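Local coordinates for Glyoxalase/bleomycin resistance protein/dioxygenase (Albidiferax ferrireducens T118, PDB 4QB5) that belongs to the glyoxalase/bleomycin resistance/dioxygenase superfamily and may act as a dioxygenase, at residues 39-42 with 43-46; 100-103 with 104-108; 61-65 with 66-70. All blocks are in the same frame, centred on the assembly; numbering follows the deposited sequence.

Contact 1 of 3, residues 39-42 with 43-46; sequences KFYD and ALLG
Leu44 lays its CD2 methyl against two aromatic rings of the preceding turn. A chi1 of -176° sets its CG beside the carbonyl carbon, and chi2 then turns CD2 to the rings of Phe40 and Tyr41. The methyl lies 3.8 Å from CD1 of Tyr41 and 3.9 Å from CE2 of Phe40, oblique to both rings. Leu45 reaches Tyr41 as well: its CD1 is 4.0 Å from CD1 of Tyr41. The two aromatic neighbours also pack on each other, with CD2 of Phe40 3.7 Å above the centre of the Tyr41 ring. This is the buried flank of helix 34-46, the first helix of the chain, in a fold of the vicinal oxygen chelate type. It faces strands 59-64, 67-72 and 139-144, where Ile140 touches Phe40, Tyr41 and Leu44. The hydroxyl of Tyr41 is hydrogen-bonded to Asp134.

Away from this core, Lys39 and Gly46 are exposed. Ala43 is partly exposed and packs on Asn108. Asp42 is well held from outside the two segments: OD2 forms a salt bridge with Lys38, and OD1 is hydrogen-bonded to Gly53 N and probably to Tyr62 OH. The backbone bonds follow the usual i to i+4 pattern. Leu45 N is 2.7 Å from Tyr41 O. The last of these bonds is more bent: Gly46 N donates to Asp42 O at 2.9 Å, with an N-H...O angle of 139° and the donor 39° out of the carbonyl plane.

Contact 2 of 3, residues 100-103 with 104-108; sequences AFHA and AGIAN
His102 and Ile106 meet through complementary torsions. A chi1 of -176° sets the imidazole of His102 beside its own carbonyl carbon, and the end of the side chain comes near Ile106. In Ile106 it is CG1 that lies beside the backbone N (chi1 -60°), which points this branch back at the histidine. The two side chains lie side by side. Ile106 CG1 comes 3.4 Å from the carbonyl O of His102 and meets the imidazole obliquely. Ile106 N also donates to His102 O at 3.0 Å, with an N-H...O angle of 163°. The carbonyl is therefore met by both the amide and the CG1 branch of the same residue.

These residues form the last turns of helix 95-107, which packs on a sheet of the second beta-alpha-beta-beta-beta half of the fold. His102 and Ile106 both touch Leu132 of strand 127-133 and Thr112 of strand 111-120. Phe101 also touches Leu132, and it reaches Leu44 of helix 34-46.

Ala100, Ala103, Ala104, Gly105 and Ala107 are all small. Ala104 N is 2.9 Å from Ala100 O, and Gly105 N is 2.9 Å from Phe101 O. Gly105 is buried, whereas Ala103 and Ala107 are exposed. Ala107 N closes the series on Ala103 O at 2.9 Å, in a more bent bond. Asn108 then leaves helical backbone angles, and its N donates to Gly105 O at 3.2 Å.

Contact 3 of 3, residues 61-65 with 66-70; sequences FYRSP and AGTFG
The Tyr62 ring has the carbonyl O of Phe69 at its edge, in plane, 3.7 Å from CD1 of Tyr62. The Phe69 ring lies beside it, pointing the same way, with the two planes at 44°. CD1 of Tyr62 and CD2 of Phe69 are 3.9 Å apart. On the other face of the sheet, the guanidinium of Arg63 has CB of Phe61 over its centre on one side. Phe61 crosses Thr68 at a slant, with CD1 of Phe61 3.6 Å from CG2 of Thr68. That methyl also touches the extended chain of Arg63.

Tyr62 and Phe69 form a hydrogen-bonded antiparallel pair. Tyr62 N donates to Phe69 O at 2.7 Å, and Phe69 N returns a nearly straight bond to Tyr62 O (N-H...O angle 172°). Toward the turn, Gly67 O accepts from two donors of Ser64: its N at 3.0 Å and its OG at 3.1 Å. With chi1 at 72°, OG of Ser64 is also placed to accept from Ala66 N, at 3.1 Å. Gly67 takes a positive phi as the chain leaves the turn.

Tyr62 and Phe69 pack against helix 34-46, touching Leu45 and Tyr41, while Met23 of the second subunit packs on Ser64 and Phe69. Strands 59-64 and 67-72 with their tight turn make a beta hairpin. It sits in a sheet ordered 24-30, 67-72, 59-64, 54-55, an order characteristic of the beta-alpha-beta-beta-beta module of this superfamily.

Contact 1 lies between the other two. Its centre is about 9 Å from that of contact 2 and about 13 Å from that of contact 3. Leu44 CD1 is 3.2 Å from Phe101 O, and Phe40 CE1 is 3.4 Å from Gly105 O, so the two helices pack directly. On the hairpin side, the probable hydrogen bond between Asp42 OD1 and Tyr62 OH measures 2.8 Å. Tyr41 CD1 packs 3.5 Å from Phe69 CE2. Contacts 2 and 3 do not touch: their nearest atoms are about 9 Å apart, and they lie on opposite sides of the chain's centre. Helix 34-46 thus bridges the hairpin and helix 95-107.

Contact 1 of 3, residues 39-42 with 43-46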
ATOM      1  N   LYS C  39     -12.010   1.765 -14.671  1.00 20.89           N
ATOM      2  CA  LYS C  39     -11.651   1.480 -16.039  1.00 22.55           C
ATOM      3  C   LYS C  39     -10.122   1.442 -16.183  1.00 20.33           C
ATOM      4  O   LYS C  39      -9.573   0.554 -16.846  1.00 16.49           O
ATOM      5  CB  LYS C  39     -12.298   2.493 -16.948  1.00 26.63           C
ATOM      6  CG  LYS C  39     -11.917   2.294 -18.403  1.00 34.78           C
ATOM      7  CD  LYS C  39     -12.720   3.251 -19.301  1.00 41.47           C
ATOM      8  CE  LYS C  39     -11.819   3.805 -20.390  1.00 44.84           C
ATOM      9  NZ  LYS C  39     -10.629   4.462 -19.762  1.00 46.30           N
ATOM     10  N   PHE C  40      -9.432   2.382 -15.556  1.00 17.90           N
ATOM     11  CA  PHE C  40      -7.950   2.301 -15.464  1.00 16.55           C
ATOM     12  C   PHE C  40      -7.432   0.987 -14.848  1.00 14.61           C
ATOM     13  O   PHE C  40      -6.621   0.285 -15.489  1.00 14.40           O
ATOM     14  CB  PHE C  40      -7.438   3.538 -14.714  1.00 15.50           C
ATOM     15  CG  PHE C  40      -5.980   3.549 -14.483  1.00 15.49           C
ATOM     16  CD1 PHE C  40      -5.124   4.028 -15.442  1.00 14.90           C
ATOM     17  CD2 PHE C  40      -5.451   3.103 -13.313  1.00 14.15           C
ATOM     18  CE1 PHE C  40      -3.758   4.070 -15.212  1.00 15.08           C
ATOM     19  CE2 PHE C  40      -4.090   3.140 -13.073  1.00 15.52           C
ATOM     20  CZ  PHE C  40      -3.229   3.615 -14.027  1.00 16.04           C
ATOM     21  N   TYR C  41      -7.913   0.637 -13.649  1.00 14.13           N
ATOM     22  CA  TYR C  41      -7.386  -0.554 -12.921  1.00 13.86           C
ATOM     23  C   TYR C  41      -7.790  -1.884 -13.580  1.00 13.29           C
ATOM     24  O   TYR C  41      -7.005  -2.819 -13.573  1.00 12.84           O
ATOM     25  CB  TYR C  41      -7.663  -0.522 -11.393  1.00 13.32           C
ATOM     26  CG  TYR C  41      -6.753   0.436 -10.694  1.00 13.52           C
ATOM     27  CD1 TYR C  41      -5.430   0.081 -10.445  1.00 14.14           C
ATOM     28  CD2 TYR C  41      -7.185   1.716 -10.258  1.00 14.22           C
ATOM     29  CE1 TYR C  41      -4.562   0.948  -9.848  1.00 14.06           C
ATOM     30  CE2 TYR C  41      -6.309   2.576  -9.589  1.00 13.10           C
ATOM     31  CZ  TYR C  41      -5.014   2.205  -9.407  1.00 13.77           C
ATOM     32  OH  TYR C  41      -4.104   3.060  -8.788  1.00 14.61           O
ATOM     33  N   ASP C  42      -8.998  -1.954 -14.131  1.00 13.99           N
ATOM     34  CA  ASP C  42      -9.418  -3.096 -14.957  1.00 16.21           C
ATOM     35  C   ASP C  42      -8.393  -3.362 -16.054  1.00 14.68           C
ATOM     36  O   ASP C  42      -7.869  -4.509 -16.200  1.00 17.02           O
ATOM     37  CB  ASP C  42     -10.833  -2.860 -15.581  1.00 16.96           C
ATOM     38  CG  ASP C  42     -11.962  -3.070 -14.583  1.00 17.99           C
ATOM     39  OD1 ASP C  42     -11.736  -3.342 -13.348  1.00 19.95           O
ATOM     40  OD2 ASP C  42     -13.153  -2.950 -15.019  1.00 21.56           O
ATOM     41  N   ALA C  43      -8.050  -2.305 -16.765  1.00 14.40           N
ATOM     42  CA  ALA C  43      -7.108  -2.391 -17.867  1.00 15.61           C
ATOM     43  C   ALA C  43      -5.706  -2.727 -17.367  1.00 15.81           C
ATOM     44  O   ALA C  43      -4.994  -3.616 -17.923  1.00 15.62           O
ATOM     45  CB  ALA C  43      -7.057  -1.072 -18.706  1.00 17.21           C
ATOM     46  N   LEU C  44      -5.321  -2.043 -16.302  1.00 14.41           N
ATOM     47  CA  LEU C  44      -3.977  -2.153 -15.776  1.00 14.22           C
ATOM     48  C   LEU C  44      -3.723  -3.515 -15.141  1.00 13.11           C
ATOM     49  O   LEU C  44      -2.783  -4.216 -15.488  1.00 14.86           O
ATOM     50  CB  LEU C  44      -3.776  -1.097 -14.702  1.00 14.65           C
ATOM     51  CG  LEU C  44      -2.387  -1.022 -14.129  1.00 16.05           C
ATOM     52  CD1 LEU C  44      -1.500  -0.247 -15.082  1.00 16.42           C
ATOM     53  CD2 LEU C  44      -2.399  -0.407 -12.733  1.00 16.96           C
ATOM     54  N   LEU C  45      -4.536  -3.860 -14.177  1.00 12.97           N
ATOM     55  CA  LEU C  45      -4.321  -5.076 -13.453  1.00 13.71           C
ATOM     56  C   LEU C  45      -4.723  -6.300 -14.261  1.00 13.43           C
ATOM     57  O   LEU C  45      -4.235  -7.392 -13.968  1.00 13.27           O
ATOM     58  CB  LEU C  45      -5.005  -5.038 -12.100  1.00 14.30           C
ATOM     59  CG  LEU C  45      -4.619  -3.834 -11.189  1.00 15.25           C
ATOM     60  CD1 LEU C  45      -5.403  -3.856  -9.921  1.00 14.78           C
ATOM     61  CD2 LEU C  45      -3.132  -3.932 -10.916  1.00 15.94           C
ATOM     62  N   GLY C  46      -5.610  -6.144 -15.247  1.00 13.19           N
ATOM     63  CA  GLY C  46      -5.897  -7.253 -16.185  1.00 13.87           C
ATOM     64  C   GLY C  46      -4.601  -7.789 -16.821  1.00 14.54           C
ATOM     65  O   GLY C  46      -4.497  -8.978 -17.125  1.00 15.56           O
TER

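Contact 2 of 3, residues 100-103 with 104-108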
ATOM      1  N   ALA C 100       3.645  -4.318 -20.350  1.00 12.36           N
ATOM      2  CA  ALA C 100       2.174  -4.349 -20.716  1.00 12.69           C
ATOM      3  C   ALA C 100       1.318  -3.548 -19.744  1.00 13.05           C
ATOM      4  O   ALA C 100       0.408  -2.823 -20.111  1.00 13.01           O
ATOM      5  CB  ALA C 100       1.739  -5.806 -20.666  1.00 13.78           C
ATOM      6  N   PHE C 101       1.653  -3.659 -18.461  1.00 13.43           N
ATOM      7  CA  PHE C 101       1.079  -2.806 -17.409  1.00 14.50           C
ATOM      8  C   PHE C 101       1.262  -1.320 -17.680  1.00 14.02           C
ATOM      9  O   PHE C 101       0.313  -0.558 -17.640  1.00 13.72           O
ATOM     10  CB  PHE C 101       1.830  -3.214 -16.120  1.00 15.56           C
ATOM     11  CG  PHE C 101       1.540  -2.430 -14.887  1.00 14.59           C
ATOM     12  CD1 PHE C 101       0.721  -2.991 -13.907  1.00 15.27           C
ATOM     13  CD2 PHE C 101       2.283  -1.306 -14.567  1.00 15.12           C
ATOM     14  CE1 PHE C 101       0.550  -2.361 -12.679  1.00 16.70           C
ATOM     15  CE2 PHE C 101       2.115  -0.657 -13.330  1.00 15.28           C
ATOM     16  CZ  PHE C 101       1.257  -1.197 -12.385  1.00 15.00           C
ATOM     17  N   HIS C 102       2.502  -0.939 -17.950  1.00 14.29           N
ATOM     18  CA  HIS C 102       2.848   0.421 -18.230  1.00 16.42           C
ATOM     19  C   HIS C 102       2.060   0.923 -19.441  1.00 17.21           C
ATOM     20  O   HIS C 102       1.461   1.989 -19.387  1.00 18.76           O
ATOM     21  CB  HIS C 102       4.360   0.594 -18.422  1.00 16.98           C
ATOM     22  CG  HIS C 102       4.772   2.013 -18.611  1.00 19.19           C
ATOM     23  ND1 HIS C 102       5.199   2.820 -17.573  1.00 21.24           N
ATOM     24  CD2 HIS C 102       4.830   2.775 -19.717  1.00 18.46           C
ATOM     25  CE1 HIS C 102       5.473   4.022 -18.030  1.00 17.67           C
ATOM     26  NE2 HIS C 102       5.264   4.018 -19.332  1.00 22.06           N
ATOM     27  N   ALA C 103       2.043   0.137 -20.517  1.00 17.43           N
ATOM     28  CA  ALA C 103       1.283   0.509 -21.697  1.00 16.63           C
ATOM     29  C   ALA C 103      -0.221   0.654 -21.405  1.00 16.55           C
ATOM     30  O   ALA C 103      -0.854   1.585 -21.890  1.00 17.58           O
ATOM     31  CB  ALA C 103       1.527  -0.511 -22.850  1.00 16.95           C
ATOM     32  N   ALA C 104      -0.810  -0.285 -20.686  1.00 15.87           N
ATOM     33  CA  ALA C 104      -2.196  -0.203 -20.406  1.00 17.31           C
ATOM     34  C   ALA C 104      -2.478   1.058 -19.580  1.00 16.74           C
ATOM     35  O   ALA C 104      -3.466   1.780 -19.815  1.00 17.75           O
ATOM     36  CB  ALA C 104      -2.646  -1.428 -19.656  1.00 18.28           C
ATOM     37  N   GLY C 105      -1.556   1.375 -18.679  1.00 15.86           N
ATOM     38  CA  GLY C 105      -1.722   2.549 -17.845  1.00 16.80           C
ATOM     39  C   GLY C 105      -1.771   3.827 -18.632  1.00 18.54           C
ATOM     40  O   GLY C 105      -2.702   4.651 -18.429  1.00 18.51           O
ATOM     41  N   ILE C 106      -0.822   3.951 -19.562  1.00 18.75           N
ATOM     42  CA  ILE C 106      -0.758   5.119 -20.420  1.00 24.16           C
ATOM     43  C   ILE C 106      -1.933   5.175 -21.393  1.00 22.94           C
ATOM     44  O   ILE C 106      -2.304   6.241 -21.835  1.00 23.89           O
ATOM     45  CB  ILE C 106       0.541   5.173 -21.231  1.00 26.78           C
ATOM     46  CG1 ILE C 106       1.764   5.222 -20.298  1.00 30.48           C
ATOM     47  CG2 ILE C 106       0.516   6.385 -22.147  1.00 34.94           C
ATOM     48  CD1 ILE C 106       1.772   6.331 -19.307  1.00 30.63           C
ATOM     49  N   ALA C 107      -2.458   4.027 -21.776  1.00 21.24           N
ATOM     50  CA  ALA C 107      -3.583   4.018 -22.711  1.00 23.67           C
ATOM     51  C   ALA C 107      -4.900   4.395 -22.033  1.00 23.53           C
ATOM     52  O   ALA C 107      -5.858   4.732 -22.721  1.00 23.84           O
ATOM     53  CB  ALA C 107      -3.720   2.657 -23.376  1.00 22.70           C
ATOM     54  N   ASN C 108      -4.958   4.344 -20.699  1.00 21.68           N
ATOM     55  CA  ASN C 108      -6.220   4.472 -20.006  1.00 21.93           C
ATOM     56  C   ASN C 108      -6.263   5.587 -18.973  1.00 20.65           C
ATOM     57  O   ASN C 108      -6.948   5.487 -17.992  1.00 24.87           O
ATOM     58  CB  ASN C 108      -6.518   3.150 -19.280  1.00 22.79           C
ATOM     59  CG  ASN C 108      -6.911   2.081 -20.211  1.00 23.80           C
ATOM     60  OD1 ASN C 108      -6.079   1.324 -20.753  1.00 22.45           O
ATOM     61  ND2 ASN C 108      -8.153   2.077 -20.511  1.00 24.64           N
TER

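Contact 3 of 3, residues 61-65 with 66-70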
ATOM      1  N   PHE C  61     -13.113  -3.654  -5.605  1.00 18.18           N
ATOM      2  CA  PHE C  61     -12.105  -4.580  -5.090  1.00 19.27           C
ATOM      3  C   PHE C  61     -11.590  -5.483  -6.172  1.00 20.46           C
ATOM      4  O   PHE C  61     -12.363  -5.951  -7.052  1.00 21.37           O
ATOM      5  CB  PHE C  61     -12.694  -5.457  -3.979  1.00 20.17           C
ATOM      6  CG  PHE C  61     -12.863  -4.731  -2.691  1.00 22.67           C
ATOM      7  CD1 PHE C  61     -11.764  -4.474  -1.899  1.00 22.65           C
ATOM      8  CD2 PHE C  61     -14.091  -4.291  -2.283  1.00 24.51           C
ATOM      9  CE1 PHE C  61     -11.901  -3.799  -0.702  1.00 25.39           C
ATOM     10  CE2 PHE C  61     -14.238  -3.591  -1.081  1.00 24.19           C
ATOM     11  CZ  PHE C  61     -13.158  -3.353  -0.293  1.00 24.60           C
ATOM     12  N   TYR C  62     -10.286  -5.723  -6.100  1.00 18.10           N
ATOM     13  CA  TYR C  62      -9.536  -6.540  -7.055  1.00 19.45           C
ATOM     14  C   TYR C  62      -8.843  -7.618  -6.227  1.00 21.23           C
ATOM     15  O   TYR C  62      -7.802  -7.385  -5.574  1.00 20.49           O
ATOM     16  CB  TYR C  62      -8.464  -5.669  -7.760  1.00 17.55           C
ATOM     17  CG  TYR C  62      -9.069  -4.633  -8.655  1.00 16.15           C
ATOM     18  CD1 TYR C  62      -9.555  -3.452  -8.151  1.00 14.73           C
ATOM     19  CD2 TYR C  62      -9.180  -4.852 -10.038  1.00 16.06           C
ATOM     20  CE1 TYR C  62     -10.116  -2.497  -8.974  1.00 14.40           C
ATOM     21  CE2 TYR C  62      -9.764  -3.922 -10.848  1.00 14.90           C
ATOM     22  CZ  TYR C  62     -10.255  -2.760 -10.321  1.00 15.03           C
ATOM     23  OH  TYR C  62     -10.793  -1.855 -11.204  1.00 15.45           O
ATOM     24  N   ARG C  63      -9.466  -8.769  -6.178  1.00 24.38           N
ATOM     25  CA  ARG C  63      -9.065  -9.825  -5.276  1.00 29.01           C
ATOM     26  C   ARG C  63      -8.199 -10.837  -6.003  1.00 30.74           C
ATOM     27  O   ARG C  63      -8.375 -11.081  -7.192  1.00 34.03           O
ATOM     28  CB  ARG C  63     -10.309 -10.485  -4.686  1.00 34.54           C
ATOM     29  CG  ARG C  63     -11.200  -9.525  -3.895  1.00 40.80           C
ATOM     30  CD  ARG C  63     -12.313 -10.234  -3.090  1.00 50.05           C
ATOM     31  NE  ARG C  63     -13.152  -9.311  -2.287  1.00 48.97           N
ATOM     32  CZ  ARG C  63     -14.245  -8.668  -2.716  1.00 55.80           C
ATOM     33  NH1 ARG C  63     -14.697  -8.820  -3.960  1.00 57.36           N
ATOM     34  NH2 ARG C  63     -14.906  -7.850  -1.887  1.00 59.02           N
ATOM     35  N   SER C  64      -7.237 -11.397  -5.292  1.00 33.73           N
ATOM     36  CA  SER C  64      -6.504 -12.589  -5.750  1.00 35.98           C
ATOM     37  C   SER C  64      -6.397 -13.547  -4.578  1.00 34.86           C
ATOM     38  O   SER C  64      -6.825 -13.242  -3.483  1.00 29.15           O
ATOM     39  CB  SER C  64      -5.070 -12.266  -6.226  1.00 37.25           C
ATOM     40  OG  SER C  64      -4.222 -11.938  -5.110  1.00 44.70           O
ATOM     41  N   PRO C  65      -5.806 -14.724  -4.817  1.00 41.15           N
ATOM     42  CA  PRO C  65      -5.568 -15.613  -3.704  1.00 40.42           C
ATOM     43  C   PRO C  65      -4.553 -15.109  -2.673  1.00 35.26           C
ATOM     44  O   PRO C  65      -4.551 -15.603  -1.557  1.00 41.59           O
ATOM     45  CB  PRO C  65      -5.080 -16.891  -4.389  1.00 44.00           C
ATOM     46  CG  PRO C  65      -5.797 -16.882  -5.696  1.00 45.89           C
ATOM     47  CD  PRO C  65      -5.806 -15.443  -6.110  1.00 43.79           C
ATOM     48  N   ALA C  66      -3.705 -14.139  -2.992  1.00 34.84           N
ATOM     49  CA  ALA C  66      -2.853 -13.593  -1.916  1.00 31.79           C
ATOM     50  C   ALA C  66      -2.742 -12.070  -1.925  1.00 29.23           C
ATOM     51  O   ALA C  66      -1.723 -11.517  -2.346  1.00 22.85           O
ATOM     52  CB  ALA C  66      -1.474 -14.281  -1.864  1.00 34.51           C
ATOM     53  N   GLY C  67      -3.780 -11.427  -1.347  1.00 29.71           N
ATOM     54  CA  GLY C  67      -3.966  -9.981  -1.389  1.00 26.40           C
ATOM     55  C   GLY C  67      -5.154  -9.448  -2.188  1.00 21.83           C
ATOM     56  O   GLY C  67      -5.628 -10.014  -3.201  1.00 20.83           O
ATOM     57  N   THR C  68      -5.664  -8.340  -1.668  1.00 18.53           N
ATOM     58  CA  THR C  68      -6.745  -7.592  -2.275  1.00 17.56           C
ATOM     59  C   THR C  68      -6.311  -6.150  -2.430  1.00 16.50           C
ATOM     60  O   THR C  68      -5.701  -5.549  -1.518  1.00 13.53           O
ATOM     61  CB  THR C  68      -7.961  -7.728  -1.386  1.00 19.48           C
ATOM     62  OG1 THR C  68      -8.291  -9.111  -1.338  1.00 22.22           O
ATOM     63  CG2 THR C  68      -9.133  -6.966  -1.924  1.00 19.97           C
ATOM     64  N   PHE C  69      -6.599  -5.591  -3.591  1.00 15.46           N
ATOM     65  CA  PHE C  69      -6.424  -4.165  -3.831  1.00 14.80           C
ATOM     66  C   PHE C  69      -7.761  -3.532  -3.956  1.00 16.10           C
ATOM     67  O   PHE C  69      -8.664  -4.115  -4.587  1.00 14.14           O
ATOM     68  CB  PHE C  69      -5.649  -3.926  -5.137  1.00 14.83           C
ATOM     69  CG  PHE C  69      -5.604  -2.497  -5.549  1.00 14.95           C
ATOM     70  CD1 PHE C  69      -4.854  -1.553  -4.840  1.00 14.93           C
ATOM     71  CD2 PHE C  69      -6.233  -2.088  -6.724  1.00 15.77           C
ATOM     72  CE1 PHE C  69      -4.825  -0.226  -5.215  1.00 14.73           C
ATOM     73  CE2 PHE C  69      -6.205  -0.743  -7.104  1.00 15.78           C
ATOM     74  CZ  PHE C  69      -5.448   0.168  -6.385  1.00 15.57           C
ATOM     75  N   GLY C  70      -7.902  -2.315  -3.426  1.00 16.05           N
ATOM     76  CA  GLY C  70      -9.167  -1.595  -3.580  1.00 16.61           C
ATOM     77  C   GLY C  70      -9.032  -0.127  -3.892  1.00 16.24           C
ATOM     78  O   GLY C  70      -8.055   0.537  -3.507  1.00 15.17           O
TER